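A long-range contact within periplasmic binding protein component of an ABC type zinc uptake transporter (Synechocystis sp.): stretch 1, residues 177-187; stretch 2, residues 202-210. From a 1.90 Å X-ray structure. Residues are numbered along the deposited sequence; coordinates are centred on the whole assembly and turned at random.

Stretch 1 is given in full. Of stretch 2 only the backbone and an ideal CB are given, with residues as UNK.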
# COMPACT_ATOMS: atom_id res chain seq x y z
N LEU A 177 -13.42 8.28 -5.49
CA LEU A 177 -12.99 7.65 -4.23
C LEU A 177 -12.35 8.68 -3.32
O LEU A 177 -12.62 8.73 -2.11
CB LEU A 177 -12.00 6.56 -4.54
CG LEU A 177 -11.41 5.86 -3.32
CD1 LEU A 177 -12.50 5.07 -2.59
CD2 LEU A 177 -10.35 4.88 -3.81
N ASN A 178 -11.49 9.52 -3.89
CA ASN A 178 -10.84 10.55 -3.11
C ASN A 178 -11.83 11.49 -2.41
O ASN A 178 -11.65 11.88 -1.24
CB ASN A 178 -9.89 11.36 -4.02
CG ASN A 178 -9.19 12.49 -3.28
OD1 ASN A 178 -8.57 12.29 -2.24
ND2 ASN A 178 -9.27 13.69 -3.84
N GLN A 179 -12.85 11.93 -3.16
CA GLN A 179 -13.88 12.81 -2.58
C GLN A 179 -14.64 12.05 -1.45
O GLN A 179 -14.95 12.62 -0.39
CB GLN A 179 -14.93 13.20 -3.67
CG GLN A 179 -15.02 14.70 -3.96
CD GLN A 179 -16.49 15.18 -4.15
OE1 GLN A 179 -17.31 14.49 -4.77
NE2 GLN A 179 -16.80 16.37 -3.61
N GLU A 180 -14.96 10.79 -1.72
CA GLU A 180 -15.70 9.98 -0.76
C GLU A 180 -14.89 9.81 0.53
O GLU A 180 -15.43 9.98 1.63
CB GLU A 180 -15.97 8.62 -1.40
CG GLU A 180 -17.08 7.83 -0.80
CD GLU A 180 -17.37 6.57 -1.61
OE1 GLU A 180 -17.24 6.63 -2.85
OE2 GLU A 180 -17.73 5.53 -1.00
N LEU A 181 -13.60 9.49 0.42
CA LEU A 181 -12.78 9.34 1.64
C LEU A 181 -12.66 10.66 2.38
O LEU A 181 -12.70 10.69 3.61
CB LEU A 181 -11.38 8.80 1.29
CG LEU A 181 -11.38 7.43 0.60
CD1 LEU A 181 -9.92 6.98 0.31
CD2 LEU A 181 -12.06 6.40 1.49
N GLY A 182 -12.52 11.75 1.64
CA GLY A 182 -12.42 13.06 2.27
C GLY A 182 -13.70 13.41 3.03
O GLY A 182 -13.64 14.03 4.09
N GLN A 183 -14.86 13.01 2.50
CA GLN A 183 -16.12 13.31 3.17
C GLN A 183 -16.21 12.53 4.51
O GLN A 183 -16.65 13.04 5.53
CB GLN A 183 -17.31 12.93 2.28
CG GLN A 183 -17.45 13.87 1.09
CD GLN A 183 -18.69 13.62 0.25
OE1 GLN A 183 -18.92 12.50 -0.22
NE2 GLN A 183 -19.49 14.67 0.04
N ILE A 184 -15.80 11.28 4.47
CA ILE A 184 -15.77 10.45 5.68
C ILE A 184 -14.83 11.03 6.73
O ILE A 184 -15.19 11.10 7.90
CB ILE A 184 -15.31 9.00 5.33
CG1 ILE A 184 -16.36 8.36 4.42
CG2 ILE A 184 -15.03 8.17 6.60
CD1 ILE A 184 -15.89 7.12 3.68
N LEU A 185 -13.64 11.48 6.33
CA LEU A 185 -12.65 11.95 7.30
C LEU A 185 -12.59 13.42 7.65
O LEU A 185 -12.04 13.77 8.69
CB LEU A 185 -11.23 11.54 6.81
CG LEU A 185 -10.51 10.20 7.00
CD1 LEU A 185 -11.32 9.24 7.79
CD2 LEU A 185 -10.06 9.63 5.66
N GLN A 186 -13.11 14.31 6.83
CA GLN A 186 -12.94 15.72 7.21
C GLN A 186 -13.56 16.22 8.53
O GLN A 186 -12.95 17.06 9.19
CB GLN A 186 -13.34 16.66 6.07
CG GLN A 186 -12.39 16.58 4.84
CD GLN A 186 -10.90 16.33 5.17
OE1 GLN A 186 -10.51 15.22 5.59
NE2 GLN A 186 -10.06 17.35 4.98
N PRO A 187 -14.71 15.67 8.96
CA PRO A 187 -15.31 16.17 10.21
C PRO A 187 -14.74 15.69 11.54
O PRO A 187 -15.12 16.18 12.58
CB PRO A 187 -16.79 15.81 10.03
CG PRO A 187 -16.71 14.46 9.36
CD PRO A 187 -15.57 14.65 8.34
N UNK A 202 1.18 8.35 3.58
CA UNK A 202 0.66 9.10 2.43
C UNK A 202 -0.84 9.30 2.57
O UNK A 202 -1.38 10.37 2.32
CB UNK A 202 0.98 8.38 1.12
N UNK A 203 -1.50 8.23 2.99
CA UNK A 203 -2.96 8.27 3.18
C UNK A 203 -3.23 9.35 4.21
O UNK A 203 -4.11 10.21 4.04
CB UNK A 203 -3.52 6.92 3.62
N UNK A 204 -2.43 9.37 5.26
CA UNK A 204 -2.65 10.35 6.32
C UNK A 204 -2.41 11.81 5.83
O UNK A 204 -3.16 12.75 6.19
CB UNK A 204 -1.73 10.03 7.50
N UNK A 205 -1.39 11.98 4.99
CA UNK A 205 -1.11 13.33 4.49
C UNK A 205 -2.29 13.77 3.64
O UNK A 205 -2.76 14.90 3.77
CB UNK A 205 0.19 13.38 3.69
N UNK A 206 -2.80 12.87 2.81
CA UNK A 206 -3.92 13.20 1.93
C UNK A 206 -5.15 13.73 2.65
O UNK A 206 -5.82 14.65 2.16
CB UNK A 206 -4.31 11.96 1.12
N UNK A 207 -5.45 13.10 3.79
CA UNK A 207 -6.64 13.43 4.55
C UNK A 207 -6.38 14.12 5.87
O UNK A 207 -7.23 14.10 6.75
CB UNK A 207 -7.44 12.15 4.81
N UNK A 208 -5.21 14.70 6.03
CA UNK A 208 -4.90 15.45 7.23
C UNK A 208 -5.12 14.69 8.54
O UNK A 208 -5.79 15.17 9.45
CB UNK A 208 -5.74 16.73 7.25
N UNK A 209 -4.54 13.50 8.60
CA UNK A 209 -4.61 12.67 9.79
C UNK A 209 -3.18 12.61 10.27
O UNK A 209 -2.25 12.99 9.54
CB UNK A 209 -5.20 11.29 9.52
N UNK A 210 -3.00 12.15 11.50
CA UNK A 210 -1.69 12.00 12.09
C UNK A 210 -1.57 10.54 12.45
O UNK A 210 -2.31 10.03 13.27
CB UNK A 210 -1.49 12.91 13.30

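Stretch 1 is a helix for most of its length, and the flank it turns to stretch 2 carries Asn 178, Leu 181, Gly 182, Leu 185 and Gln 186. Stretch 2 is helical from 202 to 206 and then departs from the helix.

At position 202 the ideal CB has nothing of stretch 1 within 5.5 Å, so this contact leaves the choice wide open. The residue is Tyr 202, whose hydroxyl is hydrogen-bonded elsewhere in the structure.

Position 203 is also helical, and its CB points sideways, too far back for a short side chain to touch the leucines of stretch 1. A long apolar group, methionine or an aromatic, could cross the gap. Phe 203 does so with chi1 in t: its CZ lies 4.0 Å from Leu 185 CD2, and its CE1 lies 4.3 Å from Leu 181 CD1, which sits at the edge of the ring, near its plane.

Position 204 points away from stretch 1, which therefore places no demand on it; it is Ala 204. Position 205 is out of reach and equally free; it is Arg 205.

Position 206 points sideways, its ideal CB 5.4 Å from Asn 178 OD1. A small or polar residue would fit without being required. Asp 206 serves the contact through its backbone: a water donates to Asp 206 O at 3.1 Å and to Asn 178 OD1 at 3.0 Å, bridging the two stretches.

At position 207 the ideal CB points toward stretch 1, 3.7 Å from Leu 185 CD2. The CA of 207 is 6.2 Å from Gly 182 CA, where the absence of a side chain leaves a low place on the helix. Leucine or methionine could cover the apolar surface, but a flat ring would use it better, and the carbonyl oxygen of the Asn 178 side chain farther along favours a ring ending in a donor. Tyr 207 packs its CG 3.7 Å from Leu 185 CD2, its CE1 passes 3.8 Å from Gly 182 N, and Leu 181 CB makes an off-centre CH-pi contact 4.2 Å from the ring centroid. At the tip, Tyr 207 OH donates a hydrogen bond of 2.8 Å to Asn 178 OD1, which thus accepts from both hydroxyl and water.

Position 208 has positive phi and psi (54/51), a left-handed conformation that suits glycine and, among residues with a side chain, asparagine especially. Its ideal CB is 4.9 Å from Gln 186 NE2, so a polar group is welcome. Asn 208 satisfies the backbone, and its OD1 comes within 3.7 Å of Gln 186 NE2, too far for a hydrogen bond.

Position 209 is extended and its CB points sideways, beyond 5.5 Å from stretch 1; a branched apolar chain could still reach Leu 185. Leu 209 does, its CD1 4.0 Å from Leu 185 CG.

Position 210, in a strand, is out of reach. Beta-branched residues suit such a backbone, and Val 210 is one.

Stretch 2 202-210: YFARDYNLV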
# COMPACT_ATOMS: atom_id res chain seq x y z
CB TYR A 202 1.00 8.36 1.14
CG TYR A 202 2.51 8.38 0.90
CD1 TYR A 202 3.12 9.52 0.29
CD2 TYR A 202 3.31 7.31 1.27
CE1 TYR A 202 4.48 9.56 0.04
CE2 TYR A 202 4.71 7.32 1.00
CZ TYR A 202 5.28 8.47 0.38
OH TYR A 202 6.62 8.46 0.03
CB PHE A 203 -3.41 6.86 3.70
CG PHE A 203 -4.85 6.80 4.10
CD1 PHE A 203 -5.83 6.55 3.16
CD2 PHE A 203 -5.21 6.98 5.44
CE1 PHE A 203 -7.20 6.49 3.55
CE2 PHE A 203 -6.55 6.91 5.83
CZ PHE A 203 -7.54 6.67 4.88
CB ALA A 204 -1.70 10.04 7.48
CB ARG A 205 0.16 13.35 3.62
CG ARG A 205 0.84 14.69 3.61
CD ARG A 205 2.14 14.61 2.84
NE ARG A 205 3.01 15.77 3.05
CZ ARG A 205 2.84 16.96 2.49
NH1 ARG A 205 1.81 17.17 1.68
NH2 ARG A 205 3.72 17.94 2.73
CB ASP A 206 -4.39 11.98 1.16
CG ASP A 206 -3.56 11.72 -0.04
OD1 ASP A 206 -2.61 12.50 -0.21
OD2 ASP A 206 -3.85 10.74 -0.78
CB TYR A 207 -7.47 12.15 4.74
CG TYR A 207 -7.78 11.54 3.40
CD1 TYR A 207 -8.52 12.24 2.47
CD2 TYR A 207 -7.24 10.30 3.01
CE1 TYR A 207 -8.73 11.74 1.18
CE2 TYR A 207 -7.43 9.81 1.72
CZ TYR A 207 -8.18 10.54 0.81
OH TYR A 207 -8.34 10.11 -0.49
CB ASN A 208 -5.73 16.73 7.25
CG ASN A 208 -5.50 17.57 6.00
OD1 ASN A 208 -6.45 17.93 5.28
ND2 ASN A 208 -4.23 17.89 5.72
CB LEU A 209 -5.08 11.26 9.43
CG LEU A 209 -6.48 11.19 8.79
CD1 LEU A 209 -6.83 9.74 8.47
CD2 LEU A 209 -7.52 11.76 9.74
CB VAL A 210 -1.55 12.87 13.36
CG1 VAL A 210 -0.24 12.54 14.05
CG2 VAL A 210 -1.56 14.38 12.97
O HOH W 1 -6.87 14.30 -0.75
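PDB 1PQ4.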